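Local coordinates for ESX-5 secretion-associated protein EspG5 (Mycobacterium marinum, PDB 6VJ5) that acts as a specific cytoplasmic chaperone for cognate PE/PPE proteins of the ESX-5 system, keeping their dimers from aggregating, and is required for secretion of LipY and PE31/PPE18, at residues H162-A168 / D246-I252; R91-G97 / P112-R117. All coordinates share one frame; numbering follows the deposited sequence.

Interaction 1 of 2, residues H162-A168 / D246-I252; sequences HHADPAA and DGSGGRI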
loop_
_atom_site.group_PDB
_atom_site.type_symbol
_atom_site.label_atom_id
_atom_site.label_comp_id
_atom_site.label_asym_id
_atom_site.label_seq_id
_atom_site.Cartn_x
_atom_site.Cartn_y
_atom_site.Cartn_z
ATOM N N HIS C 162 -25.627 26.101 -8.996
ATOM C CA HIS C 162 -26.866 26.250 -9.746
ATOM C C HIS C 162 -27.915 26.840 -8.821
ATOM O O HIS C 162 -28.118 26.339 -7.710
ATOM C CB HIS C 162 -27.332 24.898 -10.298
ATOM C CG HIS C 162 -28.701 24.926 -10.905
ATOM N ND1 HIS C 162 -29.843 24.716 -10.165
ATOM C CD2 HIS C 162 -29.107 25.120 -12.181
ATOM C CE1 HIS C 162 -30.898 24.790 -10.957
ATOM N NE2 HIS C 162 -30.479 25.034 -12.186
ATOM N N HIS C 163 -28.574 27.898 -9.271
ATOM C CA HIS C 163 -29.608 28.529 -8.470
ATOM C C HIS C 163 -30.938 27.826 -8.699
ATOM O O HIS C 163 -31.277 27.461 -9.827
ATOM C CB HIS C 163 -29.753 30.010 -8.797
ATOM C CG HIS C 163 -30.776 30.697 -7.951
ATOM N ND1 HIS C 163 -32.075 30.891 -8.367
ATOM C CD2 HIS C 163 -30.703 31.199 -6.696
ATOM C CE1 HIS C 163 -32.753 31.502 -7.413
ATOM N NE2 HIS C 163 -31.943 31.702 -6.389
ATOM N N ALA C 164 -31.690 27.648 -7.617
ATOM C CA ALA C 164 -32.986 26.990 -7.691
ATOM C C ALA C 164 -33.828 27.443 -6.510
ATOM O O ALA C 164 -33.305 27.742 -5.435
ATOM C CB ALA C 164 -32.841 25.464 -7.696
ATOM N N ASP C 165 -35.118 27.500 -6.726
ATOM C CA ASP C 165 -36.067 27.874 -5.693
ATOM C C ASP C 165 -36.733 26.628 -5.126
ATOM O O ASP C 165 -36.818 25.603 -5.807
ATOM C CB ASP C 165 -37.133 28.815 -6.261
ATOM C CG ASP C 165 -36.559 30.160 -6.696
ATOM O OD1 ASP C 165 -35.877 30.814 -5.878
ATOM O OD2 ASP C 165 -36.781 30.558 -7.861
ATOM N N PRO C 166 -37.190 26.679 -3.878
ATOM C CA PRO C 166 -37.883 25.519 -3.301
ATOM C C PRO C 166 -38.989 25.010 -4.213
ATOM O O PRO C 166 -39.869 25.762 -4.635
ATOM C CB PRO C 166 -38.442 26.062 -1.980
ATOM C CG PRO C 166 -37.513 27.178 -1.606
ATOM C CD PRO C 166 -37.048 27.789 -2.915
ATOM N N ALA C 167 -38.942 23.715 -4.519
ATOM C CA ALA C 167 -39.986 23.114 -5.333
ATOM C C ALA C 167 -41.345 23.305 -4.669
ATOM O O ALA C 167 -41.458 23.404 -3.443
ATOM C CB ALA C 167 -39.714 21.625 -5.553
ATOM N N ALA C 168 -42.384 23.368 -5.499
ATOM C CA ALA C 168 -43.753 23.528 -5.014
ATOM C C ALA C 168 -44.330 22.137 -4.779
ATOM O O ALA C 168 -45.039 21.567 -5.613
ATOM C CB ALA C 168 -44.584 24.334 -6.005
ATOM N N ASP C 246 -31.916 19.399 -7.492
ATOM C CA ASP C 246 -32.434 20.518 -8.279
ATOM C C ASP C 246 -33.046 20.005 -9.580
ATOM O O ASP C 246 -32.326 19.702 -10.536
ATOM C CB ASP C 246 -31.326 21.522 -8.596
ATOM C CG ASP C 246 -30.946 22.362 -7.415
ATOM O OD1 ASP C 246 -31.470 22.094 -6.318
ATOM O OD2 ASP C 246 -30.132 23.296 -7.585
ATOM N N GLY C 247 -34.377 19.948 -9.630
ATOM C CA GLY C 247 -35.096 19.577 -10.826
ATOM C C GLY C 247 -35.825 20.757 -11.456
ATOM O O GLY C 247 -35.884 21.856 -10.907
ATOM N N SER C 248 -36.376 20.501 -12.648
ATOM C CA SER C 248 -37.152 21.520 -13.349
ATOM C C SER C 248 -38.156 22.184 -12.419
ATOM O O SER C 248 -38.358 23.403 -12.473
ATOM C CB SER C 248 -37.892 20.899 -14.534
ATOM O OG SER C 248 -36.998 20.304 -15.449
ATOM N N GLY C 249 -38.808 21.392 -11.570
ATOM C CA GLY C 249 -39.817 21.881 -10.664
ATOM C C GLY C 249 -39.309 22.448 -9.365
ATOM O O GLY C 249 -40.104 22.673 -8.452
ATOM N N GLY C 250 -38.008 22.681 -9.246
ATOM C CA GLY C 250 -37.438 23.281 -8.055
ATOM C C GLY C 250 -36.575 22.302 -7.277
ATOM O O GLY C 250 -36.369 21.151 -7.666
ATOM N N ARG C 251 -36.083 22.807 -6.146
ATOM C CA ARG C 251 -35.144 22.081 -5.305
ATOM C C ARG C 251 -35.882 21.328 -4.209
ATOM O O ARG C 251 -36.673 21.916 -3.464
ATOM C CB ARG C 251 -34.135 23.046 -4.685
ATOM C CG ARG C 251 -33.097 22.381 -3.795
ATOM C CD ARG C 251 -32.061 23.393 -3.351
ATOM N NE ARG C 251 -31.275 23.884 -4.479
ATOM C CZ ARG C 251 -30.666 25.063 -4.507
ATOM N NH1 ARG C 251 -30.760 25.881 -3.463
ATOM N NH2 ARG C 251 -29.965 25.424 -5.577
ATOM N N ILE C 252 -35.601 20.031 -4.105
ATOM C CA ILE C 252 -36.258 19.144 -3.153
ATOM C C ILE C 252 -35.239 18.666 -2.129
ATOM O O ILE C 252 -34.045 18.528 -2.421
ATOM C CB ILE C 252 -36.909 17.942 -3.871
ATOM C CG1 ILE C 252 -37.805 18.430 -5.010
ATOM C CG2 ILE C 252 -37.690 17.090 -2.887
ATOM C CD1 ILE C 252 -38.476 17.317 -5.796
#

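Interaction 2 of 2, residues R91-G97 / P112-R117; sequences RGKLLYG and PDNEFR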
loop_
_atom_site.group_PDB
_atom_site.type_symbol
_atom_site.label_atom_id
_atom_site.label_comp_id
_atom_site.label_asym_id
_atom_site.label_seq_id
_atom_site.Cartn_x
_atom_site.Cartn_y
_atom_site.Cartn_z
ATOM N N ARG C 91 -22.517 19.273 -10.002
ATOM C CA ARG C 91 -23.184 19.882 -11.145
ATOM C C ARG C 91 -23.708 18.746 -12.014
ATOM O O ARG C 91 -22.922 17.939 -12.524
ATOM C CB ARG C 91 -22.216 20.778 -11.918
ATOM C CG ARG C 91 -22.545 20.956 -13.390
ATOM C CD ARG C 91 -21.697 22.071 -14.013
ATOM N NE ARG C 91 -21.987 23.364 -13.400
ATOM C CZ ARG C 91 -21.188 23.990 -12.541
ATOM N NH1 ARG C 91 -20.020 23.462 -12.195
ATOM N NH2 ARG C 91 -21.555 25.156 -12.033
ATOM N N GLY C 92 -25.023 18.656 -12.147
ATOM C CA GLY C 92 -25.627 17.512 -12.795
ATOM C C GLY C 92 -25.905 16.404 -11.796
ATOM O O GLY C 92 -26.042 16.632 -10.590
ATOM N N LYS C 93 -25.977 15.181 -12.310
ATOM C CA LYS C 93 -26.241 14.042 -11.440
ATOM C C LYS C 93 -25.035 13.760 -10.548
ATOM O O LYS C 93 -23.887 13.786 -10.998
ATOM C CB LYS C 93 -26.594 12.801 -12.259
ATOM C CG LYS C 93 -26.912 11.590 -11.392
ATOM C CD LYS C 93 -27.382 10.400 -12.213
ATOM C CE LYS C 93 -27.528 9.159 -11.333
ATOM N NZ LYS C 93 -28.483 9.358 -10.205
ATOM N N LEU C 94 -25.303 13.511 -9.270
ATOM C CA LEU C 94 -24.255 13.198 -8.310
ATOM C C LEU C 94 -23.843 11.742 -8.489
ATOM O O LEU C 94 -24.673 10.834 -8.360
ATOM C CB LEU C 94 -24.747 13.462 -6.889
ATOM C CG LEU C 94 -23.778 13.136 -5.752
ATOM C CD1 LEU C 94 -22.459 13.864 -5.947
ATOM C CD2 LEU C 94 -24.405 13.501 -4.414
ATOM N N LEU C 95 -22.565 11.522 -8.788
ATOM C CA LEU C 95 -22.055 10.199 -9.111
ATOM C C LEU C 95 -21.394 9.506 -7.929
ATOM O O LEU C 95 -20.894 8.387 -8.085
ATOM C CB LEU C 95 -21.052 10.299 -10.261
ATOM C CG LEU C 95 -21.589 10.865 -11.573
ATOM C CD1 LEU C 95 -20.450 10.916 -12.579
ATOM C CD2 LEU C 95 -22.747 10.040 -12.077
ATOM N N TYR C 96 -21.359 10.150 -6.765
ATOM C CA TYR C 96 -20.795 9.560 -5.553
ATOM C C TYR C 96 -19.401 8.995 -5.799
ATOM O O TYR C 96 -19.049 7.911 -5.331
ATOM C CB TYR C 96 -21.741 8.498 -4.997
ATOM C CG TYR C 96 -23.093 9.075 -4.666
ATOM C CD1 TYR C 96 -23.281 9.802 -3.502
ATOM C CD2 TYR C 96 -24.174 8.917 -5.524
ATOM C CE1 TYR C 96 -24.507 10.347 -3.189
ATOM C CE2 TYR C 96 -25.408 9.463 -5.219
ATOM C CZ TYR C 96 -25.566 10.177 -4.050
ATOM O OH TYR C 96 -26.790 10.724 -3.736
ATOM N N GLY C 97 -18.590 9.753 -6.531
ATOM C CA GLY C 97 -17.193 9.430 -6.700
ATOM C C GLY C 97 -16.855 8.600 -7.915
ATOM O O GLY C 97 -15.668 8.488 -8.253
ATOM N N PRO C 112 -14.892 12.621 -9.890
ATOM C CA PRO C 112 -15.554 13.088 -11.117
ATOM C C PRO C 112 -15.413 14.594 -11.285
ATOM O O PRO C 112 -15.501 15.356 -10.321
ATOM C CB PRO C 112 -17.017 12.674 -10.915
ATOM C CG PRO C 112 -16.959 11.544 -9.917
ATOM C CD PRO C 112 -15.819 11.904 -8.994
ATOM N N ASP C 113 -15.208 15.021 -12.534
ATOM C CA ASP C 113 -15.002 16.441 -12.808
ATOM C C ASP C 113 -16.196 17.296 -12.400
ATOM O O ASP C 113 -16.041 18.511 -12.232
ATOM C CB ASP C 113 -14.707 16.666 -14.295
ATOM C CG ASP C 113 -13.251 16.426 -14.652
ATOM O OD1 ASP C 113 -12.391 16.514 -13.750
ATOM O OD2 ASP C 113 -12.963 16.154 -15.837
ATOM N N ASN C 114 -17.376 16.701 -12.244
ATOM C CA ASN C 114 -18.570 17.439 -11.858
ATOM C C ASN C 114 -18.800 17.444 -10.352
ATOM O O ASN C 114 -19.863 17.890 -9.903
ATOM C CB ASN C 114 -19.805 16.844 -12.542
ATOM C CG ASN C 114 -20.236 15.526 -11.920
ATOM O OD1 ASN C 114 -19.405 14.664 -11.637
ATOM N ND2 ASN C 114 -21.534 15.368 -11.694
ATOM N N GLU C 115 -17.843 16.953 -9.566
ATOM C CA GLU C 115 -18.034 16.724 -8.141
ATOM C C GLU C 115 -17.113 17.627 -7.330
ATOM O O GLU C 115 -15.967 17.877 -7.715
ATOM C CB GLU C 115 -17.782 15.249 -7.786
ATOM C CG GLU C 115 -18.703 14.707 -6.709
ATOM C CD GLU C 115 -18.525 13.218 -6.465
ATOM O OE1 GLU C 115 -18.000 12.852 -5.397
ATOM O OE2 GLU C 115 -18.922 12.412 -7.335
ATOM N N PHE C 116 -17.644 18.118 -6.215
ATOM C CA PHE C 116 -16.945 18.970 -5.260
ATOM C C PHE C 116 -17.195 18.361 -3.886
ATOM O O PHE C 116 -18.338 18.031 -3.552
ATOM C CB PHE C 116 -17.454 20.414 -5.352
ATOM C CG PHE C 116 -17.674 20.890 -6.772
ATOM C CD1 PHE C 116 -18.883 20.660 -7.417
ATOM C CD2 PHE C 116 -16.674 21.563 -7.463
ATOM C CE1 PHE C 116 -19.091 21.092 -8.726
ATOM C CE2 PHE C 116 -16.879 22.000 -8.771
ATOM C CZ PHE C 116 -18.090 21.763 -9.400
ATOM N N ARG C 117 -16.137 18.186 -3.098
ATOM C CA ARG C 117 -16.221 17.432 -1.850
ATOM C C ARG C 117 -15.799 18.309 -0.683
ATOM O O ARG C 117 -14.676 18.823 -0.662
ATOM C CB ARG C 117 -15.354 16.172 -1.912
ATOM C CG ARG C 117 -16.085 14.949 -2.461
ATOM C CD ARG C 117 -15.198 14.084 -3.357
ATOM N NE ARG C 117 -15.943 12.931 -3.858
ATOM C CZ ARG C 117 -15.940 11.724 -3.298
ATOM N NH1 ARG C 117 -15.212 11.483 -2.214
ATOM N NH2 ARG C 117 -16.665 10.751 -3.831
HETATM O O HOH W 1 -20.748 13.461 -9.135
#

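Interaction 1 of 2, residues H162-A168 / D246-I252
His-162 ND1 donates to Asp-246 OD2 at 3.0 Å. It meets that oxygen on the anti side, 24° out of the carboxylate plane. Arg-251 NH2 reaches Asp-246 OD2 from the syn side, at 2.9 Å. Arg-251 NE forms a salt bridge with Asp-246 OD1 at 2.6 Å, so the arginine grips the carboxylate side-on with two nitrogens. Both bonds lie in the guanidinium plane and hold guanidinium and carboxylate nearly coplanar. The bend at chi3 (-66°) turns the arginine back toward Asp-246. Arg-251 NH1 has a second salt bridge, to Glu-159 at the end of helix 147-159. Ala-164 CB sits over a guanidinium face, 3.6 Å from Arg-251 NH2.

The backbones join at one beta bridge, Pro-166 with Arg-251. Here the loop between helix 147-159 and strand 172-175 is pinned to the turn end of the beta hairpin of strands 234-247 and 250-256, whose type I turn runs from Gly-247 to Gly-250. Arg-251 N donates to Asp-165 O at 2.9 Å, and Ala-167 N to Arg-251 O at 3.1 Å. Gly-250 has no side chain, which lets its CA come within 3.7 Å of Ala-167 CA. Ala-167 CB packs on Ile-252 CG1 at 3.8 Å.

Interaction 2 of 2, residues R91-G97 / P112-R117
Asn-114 donates through ND2 to two backbone carbonyls, Arg-91 O at 3.0 Å and Lys-93 O at 2.9 Å. This ties together the two ends of the connection between antiparallel neighbours 83-91 and 115-123 of the large sheet. Both acceptors lie near the amide plane, which fixes the rotation of the amide. Chi1 of 75° sets CG between the backbone N and the carbonyl carbon and brings the amide to the 91-97 backbone. Asn-114 O in turn accepts from Arg-91 N at 3.0 Å, in the carbonyl plane.

The buried carboxylate of Glu-115 serves the end of the 91-97 segment. Glu-115 OE2 takes Gly-97 N on its syn lone pair at 2.8 Å. One water accepts from Leu-95 N and donates to Asn-114 OD1 and Glu-115 OE2, so it links the two polar side chains. Leu-94 CD1 packs against Glu-115 CG.

In the second shell, Arg-117 NE forms a salt bridge with Glu-115 OE1 and helps position the carboxylate. Arg-117 NH1 is held by Glu-32 O. The type I turn from Pro-112 to Glu-115 presents Asn-114. Tyr-96 O is hydrogen-bonded to a basic side chain of another protein chain. Back across the two segments, the guanidinium of Arg-91 stands perpendicular to the Phe-116 ring, with Arg-91 NH1 at the ring edge, 3.8 Å from Phe-116 CZ.

Both contacts reach the same antiparallel sheet, and their centres are about 18 Å apart. The centre of interaction 2 is about 11 Å from the centre of the chain, that of interaction 1 about 20 Å. Each mixes buried and exposed residues, with more buried ones in interaction 2. Interaction 2 closes the connection between two neighbouring strands and lies where another protein chain comes within reach. Interaction 1 fastens a loop far off in sequence onto a hairpin, and no other chain touches it. Both pair an arginine with a carboxylate. In 162-168 / 246-252 a histidine from the loop adds to that pair, while in 91-97 / 112-117 it is a backbone N-H and a water.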